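Local coordinates for Lmo2470 protein (Listeria monocytogenes EGD-e, PDB 5HL3), which is the internalin InlP, a calcium-binding leucine-rich repeat protein that interacts with afadin and facilitates crossing of the basement membrane by the bacterium, at residues T273-Q276 against G277-C280; T316-E320 against G321-T325; V39-Q42 against D43-D46; S62-L65 against L66-A69; L157-S160 against D161-P164. All coordinates share one frame; numbering follows the deposited sequence.

Contact 1: residues T273-Q276 against G277-C280; sequences TINQ and GDTC
The carboxylate of D278 reaches back to the backbone of N275: N275 N donates to D278 OD2 at 2.8 Å, with an N-H...O angle of 153°. The amide comes in from above the carboxylate plane. In the reverse direction D278 N donates to N275 O over 3.0 Å, so the two residues hold each other by a main-chain bond and a side-chain bond. The main-chain bond closes a type II beta turn from N275 to D278. G277 takes its third position with a positive phi of 101°, where a side chain would be jammed against the preceding carbonyl, which accounts for the glycine.

CG of D278 lies anti to its own carbonyl carbon (chi1 -69°), which swings the carboxylate back beside N275. The side chains of N275 and D278 then run side by side in the same direction. Water 1 joins their ends, accepting from N275 ND2 and donating to D278 OD2. Water 2 gives one hydrogen to Q276 O and the other to D278 OD1, at 2.8 Å from the latter. The amide of Q276 turns elsewhere, with NE2 donating to L331 O.

Further out, I274 CB packs 3.7 Å from D278 OD2, while I274 CD1 lies 4.4 Å from C280 CB. I274 and C280 are buried, both against strand 350-360 and T328. The turn thus links strand 265-274 to strand 280-283, on opposite edges of the sheet in the C-terminal domain. Two hydrogen bonds to D278 OD2, from N275 N and water 1, would probably favour a charged carboxylate.

Contact 2: residues T316-E320 against G321-T325; sequences TVNEE and GNTIT. With CA (calcium ion), chain G.
The flat amide of N318 reaches across a beta hairpin to two threonine hydroxyls, and its ND2 donates to both. T325 OG1, 2.9 Å from N318 ND2, lies in the amide plane, whereas T323 OG1 is tilted 16° from it. With both bonds made by one nitrogen, the rotation of the amide is fixed on the sheet face that N318 shares with T316, T323 and T325. T325 OG1 has a further partner in T281 of strand 280-283. CG of N318 lies anti to the carbonyl carbon (chi1 -48°), bringing the amide over the opposite strand.

Strands 310-318 and 323-326 are antiparallel here. T316 with T325 and N318 with T323 are hydrogen-bonded pairs; V317 and I324, between them, form a non-hydrogen-bonded pair on the other face. N322 and T323 both oppose N318, a G1 beta bulge beside the turn.

At the turn the E319 carboxylate, in the conformer modelled here, and the N322 amide stand almost perpendicular, their planes 88° apart, and converge on a calcium ion. E319 binds it through the backbone O and, in that conformer, through OE1 at 2.5 Å. The 2.9 Å between E319 O and N322 OD1 is a spacing of two metal ligands. Four waters complete the seven oxygen ligands, and water 4 also donates to E320 O. F288 of helix 285-292 packs against E319 and N322. The shortest protein-to-metal bond is N322 OD1 to calcium, at 2.3 Å.

Contact 3: residues V39-Q42 against D43-D46; sequences VIDQ and DDLD
D41 and D44 exchange bonds between side chain and backbone in a capping box at the start of helix 42-46. From the N-cap, D41 OD1 accepts from D44 N at 3.1 Å, the N-H approaching nearly along the C-O axis. D44 OD2 returns the bond by accepting from D41 N at 3.0 Å, on its anti side but tilted from the carboxylate plane. The two side chains cross at about a right angle, yet their carboxylate planes are only 21° apart, with D41 OD1 3.2 Å from D44 OD2. This like-charge approach is probably eased by the two amides and by water 9, which donates to D41 OD1 and, weakly, to D44 OD1. Water 8 donates to D44 OD2 as well, and to V39 O.

A chi1 of 60° puts CG of D41 between its backbone N and carbonyl carbon, which turns OD1 over the first helical turn. Next to the box, I40 CB and CA pack on D44 OD2, and I40 CD1 meets L45 CD2 at 4.1 Å on the buried side. I40 belongs to short strand 39-40, paired with strand 12-13, so the cap marks an abrupt passage from strand to helix in the N-terminal cap region.

One turn on, D46 N donates to Q42 O. N72 ND2 also binds D46 OD1, while M70 O takes a bond from Q42 NE2. Between the two, Q42 NE2 donates to D46 OD1 at 3.1 Å, with an almost straight N-H...O angle of 174°.

Contact 4: residues S62-L65 against L66-A69; sequences SMQL and LERA
A 3-10 segment carries the chain on from helix 60-63 toward strand 76-79 of the parallel repeat sheet, and three successive i to i+3 bonds join M63 O, Q64 O and L65 O to the amides of L66, E67 and R68. Each donor lies well above the plane of its carbonyl. On the outer side, Q64 NE2 donates to E67 OE1 at 3.0 Å, 166° at the hydrogen. The oxygen sits in the amide plane of Q64, yet the N-H meets the carboxylate from above, the two planes being 62° apart. E67 has CG between its backbone N and carbonyl carbon (chi1 71°), which brings CG to 3.1 Å from Q64 O and lets the extended chain reach back over that residue.

L65 and R68 run alongside each other, with L65 CD2 3.7 Å from R68 CD. Beyond it the guanidinium reaches D16 O through NH2 and V17 O through NE. On the buried side, the selenium of selenomethionine M63 rests 3.8 Å from L66 CD1. That pair packs against F53 of strand 50-53, while helix 21-30 contributes L23 beside M63 and L65 and M27 beside L66.

Contact 5: residues L157-S160 against D161-P164; sequences LITS and DELP. With CA (calcium ion), chain E.
L157 offers its backbone oxygen to a calcium ion at 2.4 Å, and E162, five residues on, binds the same ion through both carboxylate oxygens. The 2.5 Å from E162 OE1 to calcium and 2.6 Å from OE2 describe a nearly symmetric bidentate grip, and four waters make up the remaining ligands. CG of E162 is anti to the carbonyl carbon (chi1 -66°), and the chain beyond is extended, carrying the carboxylate back to the metal.

At I158, CA lies 3.3 Å from E162 OE1, and the side chain crosses the glutamate obliquely. T159 does more: its N donates to E162 OE1 at 3.0 Å from above the carboxylate plane, a second-shell bond that helps position this metal ligand. T159 O accepts from E162 N. T159 OG1 donates to D161 OD1 at 2.6 Å, on the syn side, and takes a hydrogen from metal-bound water 11; the hydroxyl therefore links D161 to the calcium shell. S160 O accepts a weak bond from L163 N at 3.3 Å, and water 12 donates to both S160 O and L163 O.

The segment belongs to the loop that connects strands 150-152 and 174-176 of the parallel leucine-rich repeat sheet, with a short 3-10 turn at 160-162. S160 OG bonds to T183 and T184 and L163 packs on I185 and P186 in the following loop, while I158 touches L135 of strand 134-135.

How the contacts relate
The five contacts, local turns, caps and a 3-10 segment, are spread along an elongated molecule. Contacts 3 and 4 share the N-terminal end, where L45 CD1 meets A69 CB at 3.9 Å; contacts 1 and 2 lie at the other end, in one mixed sheet, and touch through T279 and T325. Contact 5 sits near the middle, its centre about 12 Å from the centre of the chain. Contact 2 is a surface hairpin, whereas the others are partly buried. Calcium is bound directly in contacts 2 and 5, with backbone and side-chain oxygens and four waters each. In contacts 1 and 3, aspartates instead accept backbone amides, and contact 4 combines 3-10 bonds with apolar packing.

Contact 1: residues T273-Q276 against G277-C280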
loop_
_atom_site.group_PDB
_atom_site.type_symbol
_atom_site.label_atom_id
_atom_site.label_comp_id
_atom_site.label_asym_id
_atom_site.label_seq_id
_atom_site.Cartn_x
_atom_site.Cartn_y
_atom_site.Cartn_z
ATOM N N THR A 273 -32.927 -14.930 -17.197
ATOM C CA THR A 273 -34.379 -15.069 -17.289
ATOM C C THR A 273 -34.676 -16.547 -17.578
ATOM O O THR A 273 -34.133 -17.105 -18.539
ATOM C CB THR A 273 -34.963 -14.159 -18.382
ATOM O OG1 THR A 273 -34.650 -12.797 -18.052
ATOM C CG2 THR A 273 -36.474 -14.343 -18.495
ATOM N N ILE A 274 -35.482 -17.184 -16.729
ATOM C CA ILE A 274 -35.822 -18.588 -16.895
ATOM C C ILE A 274 -37.322 -18.761 -16.750
ATOM O O ILE A 274 -38.036 -17.848 -16.330
ATOM C CB ILE A 274 -35.085 -19.484 -15.851
ATOM C CG1 ILE A 274 -35.632 -19.255 -14.431
ATOM C CG2 ILE A 274 -33.589 -19.250 -15.910
ATOM C CD1 ILE A 274 -34.914 -20.020 -13.336
ATOM N N ASN A 275 -37.808 -19.939 -17.100
ATOM C CA ASN A 275 -39.228 -20.236 -16.958
ATOM C C ASN A 275 -39.465 -20.969 -15.666
ATOM O O ASN A 275 -38.598 -21.687 -15.184
ATOM C CB ASN A 275 -39.715 -21.070 -18.137
ATOM C CG ASN A 275 -39.639 -20.308 -19.442
ATOM O OD1 ASN A 275 -40.132 -19.183 -19.550
ATOM N ND2 ASN A 275 -38.987 -20.903 -20.435
ATOM N N GLN A 276 -40.640 -20.756 -15.101
ATOM C CA GLN A 276 -41.053 -21.428 -13.874
ATOM C C GLN A 276 -40.866 -22.938 -14.060
ATOM O O GLN A 276 -41.292 -23.495 -15.072
ATOM C CB GLN A 276 -42.530 -21.092 -13.577
ATOM C CG GLN A 276 -42.951 -21.350 -12.140
ATOM C CD GLN A 276 -43.074 -22.820 -11.787
ATOM O OE1 GLN A 276 -43.618 -23.632 -12.562
ATOM N NE2 GLN A 276 -42.612 -23.173 -10.589
ATOM N N GLY A 277 -40.206 -23.581 -13.095
ATOM C CA GLY A 277 -39.901 -25.015 -13.177
ATOM C C GLY A 277 -38.477 -25.331 -13.601
ATOM O O GLY A 277 -38.026 -26.466 -13.450
ATOM N N ASP A 278 -37.770 -24.336 -14.135
ATOM C CA ASP A 278 -36.385 -24.498 -14.570
ATOM C C ASP A 278 -35.415 -24.394 -13.402
ATOM O O ASP A 278 -35.685 -23.725 -12.412
ATOM C CB ASP A 278 -35.964 -23.377 -15.544
ATOM C CG ASP A 278 -36.653 -23.439 -16.900
ATOM O OD1 ASP A 278 -37.278 -24.465 -17.245
ATOM O OD2 ASP A 278 -36.547 -22.413 -17.631
ATOM N N THR A 279 -34.276 -25.056 -13.548
ATOM C CA THR A 279 -33.150 -24.832 -12.649
ATOM C C THR A 279 -32.346 -23.648 -13.234
ATOM O O THR A 279 -32.725 -23.071 -14.262
ATOM C CB THR A 279 -32.260 -26.084 -12.514
ATOM O OG1 THR A 279 -31.763 -26.456 -13.808
ATOM C CG2 THR A 279 -33.021 -27.219 -11.921
ATOM N N CYS A 280 -31.245 -23.286 -12.590
ATOM C CA CYS A 280 -30.437 -22.179 -13.051
ATOM C C CYS A 280 -28.965 -22.571 -12.961
ATOM O O CYS A 280 -28.482 -22.966 -11.899
ATOM C CB CYS A 280 -30.733 -20.964 -12.190
ATOM S SG CYS A 280 -29.900 -19.467 -12.738
HETATM O O HOH W 1 -37.698 -23.596 -20.127
HETATM O O HOH W 2 -39.911 -25.312 -16.871
#

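Contact 2: residues T316-E320 against G321-T325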
loop_
_atom_site.group_PDB
_atom_site.type_symbol
_atom_site.label_atom_id
_atom_site.label_comp_id
_atom_site.label_asym_id
_atom_site.label_seq_id
_atom_site.Cartn_x
_atom_site.Cartn_y
_atom_site.Cartn_z
ATOM N N THR A 316 -25.546 -28.180 -7.175
ATOM C CA THR A 316 -24.666 -29.245 -7.650
ATOM C C THR A 316 -23.580 -28.699 -8.556
ATOM O O THR A 316 -23.818 -27.806 -9.355
ATOM C CB THR A 316 -25.455 -30.321 -8.421
ATOM O OG1 THR A 316 -26.254 -29.702 -9.435
ATOM C CG2 THR A 316 -26.361 -31.107 -7.479
ATOM N N VAL A 317 -22.384 -29.260 -8.422
ATOM C CA VAL A 317 -21.243 -28.892 -9.233
ATOM C C VAL A 317 -21.180 -29.886 -10.387
ATOM O O VAL A 317 -21.196 -31.109 -10.154
ATOM C CB VAL A 317 -19.937 -29.001 -8.442
ATOM C CG1 VAL A 317 -18.749 -28.688 -9.338
ATOM C CG2 VAL A 317 -19.961 -28.080 -7.230
ATOM N N ASN A 318 -21.099 -29.369 -11.607
ATOM C CA ASN A 318 -20.999 -30.153 -12.826
ATOM C C ASN A 318 -19.531 -30.074 -13.242
ATOM O O ASN A 318 -19.104 -29.135 -13.908
ATOM C CB ASN A 318 -21.955 -29.590 -13.886
ATOM C CG ASN A 318 -23.378 -29.330 -13.332
ATOM O OD1 ASN A 318 -24.028 -30.255 -12.805
ATOM N ND2 ASN A 318 -23.862 -28.069 -13.435
ATOM N N GLU A 319 -18.738 -31.064 -12.832
ATOM C CA GLU A 319 -17.287 -31.023 -13.073
ATOM C C GLU A 319 -16.844 -31.215 -14.519
ATOM O O GLU A 319 -15.804 -30.686 -14.899
ATOM C CB GLU A 319 -16.531 -31.982 -12.149
ATOM C CG GLU A 319 -16.055 -31.319 -10.866
ATOM C CD GLU A 319 -15.013 -30.229 -11.123
ATOM O OE1 GLU A 319 -14.575 -30.064 -12.290
ATOM O OE2 GLU A 319 -14.604 -29.537 -10.160
ATOM N N GLU A 320 -17.604 -31.939 -15.328
ATOM C CA GLU A 320 -17.214 -32.072 -16.752
ATOM C C GLU A 320 -17.301 -30.734 -17.497
ATOM O O GLU A 320 -16.310 -30.268 -18.071
ATOM C CB GLU A 320 -18.006 -33.171 -17.473
ATOM C CG GLU A 320 -17.518 -34.591 -17.197
ATOM C CD GLU A 320 -16.201 -34.958 -17.907
ATOM O OE1 GLU A 320 -16.101 -36.107 -18.422
ATOM O OE2 GLU A 320 -15.264 -34.122 -17.949
ATOM N N GLY A 321 -18.459 -30.091 -17.432
ATOM C CA GLY A 321 -18.671 -28.844 -18.144
ATOM C C GLY A 321 -18.268 -27.601 -17.381
ATOM O O GLY A 321 -18.445 -26.506 -17.890
ATOM N N ASN A 322 -17.715 -27.762 -16.169
ATOM C CA ASN A 322 -17.328 -26.638 -15.322
ATOM C C ASN A 322 -18.456 -25.617 -15.131
ATOM O O ASN A 322 -18.320 -24.439 -15.444
ATOM C CB ASN A 322 -16.037 -25.951 -15.823
ATOM C CG ASN A 322 -14.782 -26.772 -15.548
ATOM O OD1 ASN A 322 -14.842 -27.961 -15.250
ATOM N ND2 ASN A 322 -13.637 -26.118 -15.634
ATOM N N THR A 323 -19.581 -26.100 -14.624
ATOM C CA THR A 323 -20.699 -25.199 -14.306
ATOM C C THR A 323 -21.242 -25.629 -12.946
ATOM O O THR A 323 -20.870 -26.675 -12.402
ATOM C CB THR A 323 -21.839 -25.264 -15.348
ATOM O OG1 THR A 323 -22.363 -26.574 -15.389
ATOM C CG2 THR A 323 -21.379 -24.884 -16.763
ATOM N N ILE A 324 -22.115 -24.790 -12.393
ATOM C CA ILE A 324 -22.773 -25.035 -11.118
ATOM C C ILE A 324 -24.264 -24.822 -11.332
ATOM O O ILE A 324 -24.656 -23.827 -11.939
ATOM C CB ILE A 324 -22.251 -24.103 -10.009
ATOM C CG1 ILE A 324 -20.764 -24.344 -9.769
ATOM C CG2 ILE A 324 -23.048 -24.288 -8.723
ATOM C CD1 ILE A 324 -20.097 -23.323 -8.859
ATOM N N THR A 325 -25.093 -25.735 -10.824
ATOM C CA THR A 325 -26.547 -25.631 -11.006
ATOM C C THR A 325 -27.242 -25.454 -9.673
ATOM O O THR A 325 -26.987 -26.214 -8.744
ATOM C CB THR A 325 -27.110 -26.868 -11.731
ATOM O OG1 THR A 325 -26.531 -26.923 -13.046
ATOM C CG2 THR A 325 -28.606 -26.806 -11.849
HETATM CA CA CA G . -13.651 -29.807 -14.548
HETATM O O HOH W 3 -28.901 -28.552 -8.342
HETATM O O HOH W 4 -13.549 -30.048 -16.825
HETATM O O HOH W 5 -11.112 -30.494 -14.950
HETATM O O HOH W 6 -13.291 -32.232 -14.275
HETATM O O HOH W 7 -12.306 -28.372 -13.328
#

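Contact 3: residues V39-Q42 against D43-D46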
loop_
_atom_site.group_PDB
_atom_site.type_symbol
_atom_site.label_atom_id
_atom_site.label_comp_id
_atom_site.label_asym_id
_atom_site.label_seq_id
_atom_site.Cartn_x
_atom_site.Cartn_y
_atom_site.Cartn_z
ATOM N N VAL A 39 27.767 24.095 26.585
ATOM C CA VAL A 39 28.630 24.491 25.472
ATOM C C VAL A 39 29.068 23.249 24.699
ATOM O O VAL A 39 29.525 22.264 25.286
ATOM C CB VAL A 39 29.852 25.266 25.993
ATOM C CG1 VAL A 39 30.862 25.501 24.885
ATOM C CG2 VAL A 39 29.376 26.579 26.606
ATOM N N ILE A 40 28.892 23.318 23.388
ATOM C CA ILE A 40 29.304 22.248 22.473
ATOM C C ILE A 40 30.345 22.743 21.493
ATOM O O ILE A 40 30.439 23.929 21.196
ATOM C CB ILE A 40 28.112 21.645 21.699
ATOM C CG1 ILE A 40 27.336 22.708 20.914
ATOM C CG2 ILE A 40 27.238 20.847 22.647
ATOM C CD1 ILE A 40 26.462 22.119 19.822
ATOM N N ASP A 41 31.138 21.793 20.983
ATOM C CA ASP A 41 32.135 22.100 19.961
ATOM C C ASP A 41 31.942 21.163 18.773
ATOM O O ASP A 41 31.052 20.322 18.757
ATOM C CB ASP A 41 33.555 22.063 20.532
ATOM C CG ASP A 41 33.963 20.730 21.104
ATOM O OD1 ASP A 41 33.390 19.680 20.757
ATOM O OD2 ASP A 41 34.925 20.719 21.943
ATOM N N GLN A 42 32.765 21.315 17.748
ATOM C CA GLN A 42 32.590 20.521 16.534
ATOM C C GLN A 42 32.760 19.021 16.812
ATOM O O GLN A 42 32.077 18.191 16.209
ATOM C CB GLN A 42 33.522 21.002 15.411
ATOM C CG GLN A 42 33.231 20.358 14.068
ATOM C CD GLN A 42 31.826 20.661 13.567
ATOM O OE1 GLN A 42 31.417 21.821 13.551
ATOM N NE2 GLN A 42 31.108 19.646 13.127
ATOM N N ASP A 43 33.644 18.660 17.739
ATOM C CA ASP A 43 33.803 17.241 18.110
ATOM C C ASP A 43 32.494 16.667 18.644
ATOM O O ASP A 43 32.169 15.505 18.376
ATOM C CB ASP A 43 34.892 17.054 19.170
ATOM C CG ASP A 43 36.302 16.886 18.593
ATOM O OD1 ASP A 43 36.541 17.099 17.383
ATOM O OD2 ASP A 43 37.209 16.495 19.380
ATOM N N ASP A 44 31.713 17.451 19.391
ATOM C CA ASP A 44 30.444 16.952 19.914
ATOM C C ASP A 44 29.469 16.646 18.767
ATOM O O ASP A 44 28.752 15.650 18.795
ATOM C CB ASP A 44 29.824 17.966 20.867
ATOM C CG ASP A 44 30.599 18.157 22.147
ATOM O OD1 ASP A 44 31.084 17.174 22.739
ATOM O OD2 ASP A 44 30.734 19.301 22.571
ATOM N N LEU A 45 29.443 17.511 17.771
ATOM C CA LEU A 45 28.605 17.299 16.577
ATOM C C LEU A 45 29.091 16.080 15.785
ATOM O O LEU A 45 28.280 15.247 15.307
ATOM C CB LEU A 45 28.548 18.548 15.704
ATOM C CG LEU A 45 27.874 19.768 16.307
ATOM C CD1 LEU A 45 28.150 20.967 15.423
ATOM C CD2 LEU A 45 26.360 19.584 16.546
ATOM N N ASP A 46 30.408 15.953 15.635
ATOM C CA ASP A 46 30.971 14.836 14.868
ATOM C C ASP A 46 30.670 13.478 15.488
ATOM O O ASP A 46 30.596 12.475 14.765
ATOM C CB ASP A 46 32.488 14.999 14.718
ATOM C CG ASP A 46 32.897 16.143 13.818
ATOM O OD1 ASP A 46 32.071 16.745 13.107
ATOM O OD2 ASP A 46 34.089 16.481 13.830
HETATM O O HOH W 8 31.257 19.809 25.053
HETATM O O HOH W 9 33.875 17.710 22.577
HETATM O O HOH W 10 37.184 19.343 21.023
#

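Contact 4: residues S62-L65 against L66-A69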
loop_
_atom_site.group_PDB
_atom_site.type_symbol
_atom_site.label_atom_id
_atom_site.label_comp_id
_atom_site.label_asym_id
_atom_site.label_seq_id
_atom_site.Cartn_x
_atom_site.Cartn_y
_atom_site.Cartn_z
ATOM N N SER A 62 11.808 26.508 12.379
ATOM C CA SER A 62 12.828 26.135 13.355
ATOM C C SER A 62 13.642 24.906 12.943
ATOM O O SER A 62 14.832 24.835 13.265
ATOM C CB SER A 62 12.264 26.067 14.776
ATOM O OG SER A 62 11.069 25.337 14.882
HETATM N N MSE A 63 13.062 23.947 12.215
HETATM C CA MSE A 63 13.853 22.813 11.757
HETATM C C MSE A 63 14.950 23.278 10.818
HETATM O O MSE A 63 16.018 22.679 10.764
HETATM C CB MSE A 63 12.935 21.769 11.089
HETATM C CG MSE A 63 13.634 20.410 10.908
HETATM SE SE MSE A 63 14.044 19.471 12.600
HETATM C CE MSE A 63 12.394 18.421 12.727
ATOM N N GLN A 64 14.702 24.341 10.055
ATOM C CA GLN A 64 15.702 24.910 9.145
ATOM C C GLN A 64 16.974 25.367 9.878
ATOM O O GLN A 64 18.044 25.441 9.262
ATOM C CB GLN A 64 15.085 26.112 8.435
ATOM C CG GLN A 64 15.920 26.680 7.319
ATOM C CD GLN A 64 15.671 25.980 6.016
ATOM O OE1 GLN A 64 14.506 25.591 5.701
ATOM N NE2 GLN A 64 16.707 25.882 5.203
ATOM N N LEU A 65 16.870 25.667 11.175
ATOM C CA LEU A 65 18.027 26.090 11.966
ATOM C C LEU A 65 19.103 25.008 12.032
ATOM O O LEU A 65 20.223 25.297 12.421
ATOM C CB LEU A 65 17.624 26.501 13.384
ATOM C CG LEU A 65 16.618 27.664 13.491
ATOM C CD1 LEU A 65 16.046 27.711 14.901
ATOM C CD2 LEU A 65 17.267 28.994 13.107
ATOM N N LEU A 66 18.783 23.773 11.669
ATOM C CA LEU A 66 19.811 22.738 11.586
ATOM C C LEU A 66 20.920 23.081 10.601
ATOM O O LEU A 66 22.044 22.556 10.723
ATOM C CB LEU A 66 19.191 21.379 11.208
ATOM C CG LEU A 66 18.346 20.681 12.248
ATOM C CD1 LEU A 66 17.714 19.431 11.648
ATOM C CD2 LEU A 66 19.131 20.305 13.495
ATOM N N GLU A 67 20.666 24.006 9.678
ATOM C CA GLU A 67 21.723 24.416 8.730
ATOM C C GLU A 67 22.826 25.256 9.405
ATOM O O GLU A 67 23.830 25.563 8.782
ATOM C CB GLU A 67 21.140 25.161 7.545
ATOM C CG GLU A 67 20.616 26.547 7.885
ATOM C CD GLU A 67 19.704 27.133 6.834
ATOM O OE1 GLU A 67 19.587 26.579 5.709
ATOM O OE2 GLU A 67 19.076 28.170 7.112
ATOM N N ARG A 68 22.633 25.597 10.681
ATOM C CA ARG A 68 23.630 26.357 11.442
ATOM C C ARG A 68 24.717 25.467 12.023
ATOM O O ARG A 68 25.647 25.981 12.625
ATOM C CB ARG A 68 22.948 27.127 12.566
ATOM C CG ARG A 68 21.982 28.198 12.033
ATOM C CD ARG A 68 20.964 28.611 13.077
ATOM N NE ARG A 68 21.560 29.270 14.245
ATOM C CZ ARG A 68 21.631 30.585 14.434
ATOM N NH1 ARG A 68 21.215 31.429 13.506
ATOM N NH2 ARG A 68 22.152 31.056 15.550
ATOM N N ALA A 69 24.612 24.153 11.848
ATOM C CA ALA A 69 25.619 23.217 12.369
ATOM C C ALA A 69 25.951 22.175 11.316
ATOM O O ALA A 69 25.067 21.731 10.585
ATOM C CB ALA A 69 25.108 22.522 13.634
#

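Contact 5: residues L157-S160 against D161-P164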
loop_
_atom_site.group_PDB
_atom_site.type_symbol
_atom_site.label_atom_id
_atom_site.label_comp_id
_atom_site.label_asym_id
_atom_site.label_seq_id
_atom_site.Cartn_x
_atom_site.Cartn_y
_atom_site.Cartn_z
ATOM N N LEU A 157 -3.333 9.338 1.559
ATOM C CA LEU A 157 -4.316 9.895 0.606
ATOM C C LEU A 157 -3.704 10.223 -0.774
ATOM O O LEU A 157 -3.985 11.274 -1.365
ATOM C CB LEU A 157 -5.066 11.060 1.226
ATOM C CG LEU A 157 -5.992 10.637 2.378
ATOM C CD1 LEU A 157 -6.503 11.886 3.049
ATOM C CD2 LEU A 157 -7.138 9.783 1.913
ATOM N N ILE A 158 -2.886 9.299 -1.280
ATOM C CA ILE A 158 -2.278 9.481 -2.577
ATOM C C ILE A 158 -3.242 8.998 -3.665
ATOM O O ILE A 158 -3.755 7.883 -3.591
ATOM C CB ILE A 158 -0.946 8.725 -2.659
ATOM C CG1 ILE A 158 0.033 9.371 -1.672
ATOM C CG2 ILE A 158 -0.370 8.797 -4.085
ATOM C CD1 ILE A 158 1.282 8.570 -1.399
ATOM N N THR A 159 -3.485 9.861 -4.654
ATOM C CA THR A 159 -4.284 9.528 -5.848
ATOM C C THR A 159 -3.338 9.340 -7.034
ATOM O O THR A 159 -2.153 9.727 -6.986
ATOM C CB THR A 159 -5.387 10.568 -6.120
ATOM O OG1 THR A 159 -4.829 11.886 -6.021
ATOM C CG2 THR A 159 -6.505 10.411 -5.083
ATOM N N SER A 160 -3.840 8.758 -8.118
ATOM C CA SER A 160 -2.975 8.400 -9.249
ATOM C C SER A 160 -2.333 9.605 -9.961
ATOM O O SER A 160 -1.230 9.493 -10.498
ATOM C CB SER A 160 -3.728 7.490 -10.217
ATOM O OG SER A 160 -4.082 6.289 -9.559
ATOM N N ASP A 161 -2.979 10.763 -9.891
ATOM C CA ASP A 161 -2.410 11.977 -10.471
ATOM C C ASP A 161 -1.181 12.496 -9.686
ATOM O O ASP A 161 -0.480 13.380 -10.150
ATOM C CB ASP A 161 -3.477 13.088 -10.549
ATOM C CG ASP A 161 -4.016 13.478 -9.164
ATOM O OD1 ASP A 161 -4.453 12.585 -8.448
ATOM O OD2 ASP A 161 -3.993 14.664 -8.752
ATOM N N GLU A 162 -0.938 11.927 -8.507
ATOM C CA GLU A 162 0.151 12.355 -7.614
ATOM C C GLU A 162 1.347 11.417 -7.642
ATOM O O GLU A 162 2.336 11.656 -6.939
ATOM C CB GLU A 162 -0.409 12.446 -6.171
ATOM C CG GLU A 162 -1.452 13.552 -5.997
ATOM C CD GLU A 162 -2.265 13.504 -4.710
ATOM O OE1 GLU A 162 -2.172 12.499 -3.968
ATOM O OE2 GLU A 162 -3.034 14.482 -4.489
ATOM N N LEU A 163 1.288 10.373 -8.474
ATOM C CA LEU A 163 2.308 9.310 -8.525
ATOM C C LEU A 163 2.965 9.237 -9.903
ATOM O O LEU A 163 2.335 8.775 -10.876
ATOM C CB LEU A 163 1.652 7.963 -8.192
ATOM C CG LEU A 163 2.530 6.715 -8.316
ATOM C CD1 LEU A 163 3.704 6.762 -7.412
ATOM C CD2 LEU A 163 1.687 5.492 -8.058
ATOM N N PRO A 164 4.200 9.711 -10.026
ATOM C CA PRO A 164 4.849 9.680 -11.343
ATOM C C PRO A 164 5.413 8.323 -11.730
ATOM O O PRO A 164 5.559 7.446 -10.907
ATOM C CB PRO A 164 5.977 10.696 -11.204
ATOM C CG PRO A 164 6.286 10.735 -9.789
ATOM C CD PRO A 164 5.049 10.332 -9.011
HETATM CA CA CA E . -3.540 13.504 -2.170
HETATM O O HOH W 11 -5.486 13.082 -3.490
HETATM O O HOH W 12 -0.041 7.149 -11.132
HETATM O O HOH W 13 -4.849 15.216 -1.362
HETATM O O HOH W 14 -1.880 15.262 -1.993
HETATM O O HOH W 15 -2.690 13.320 0.002
#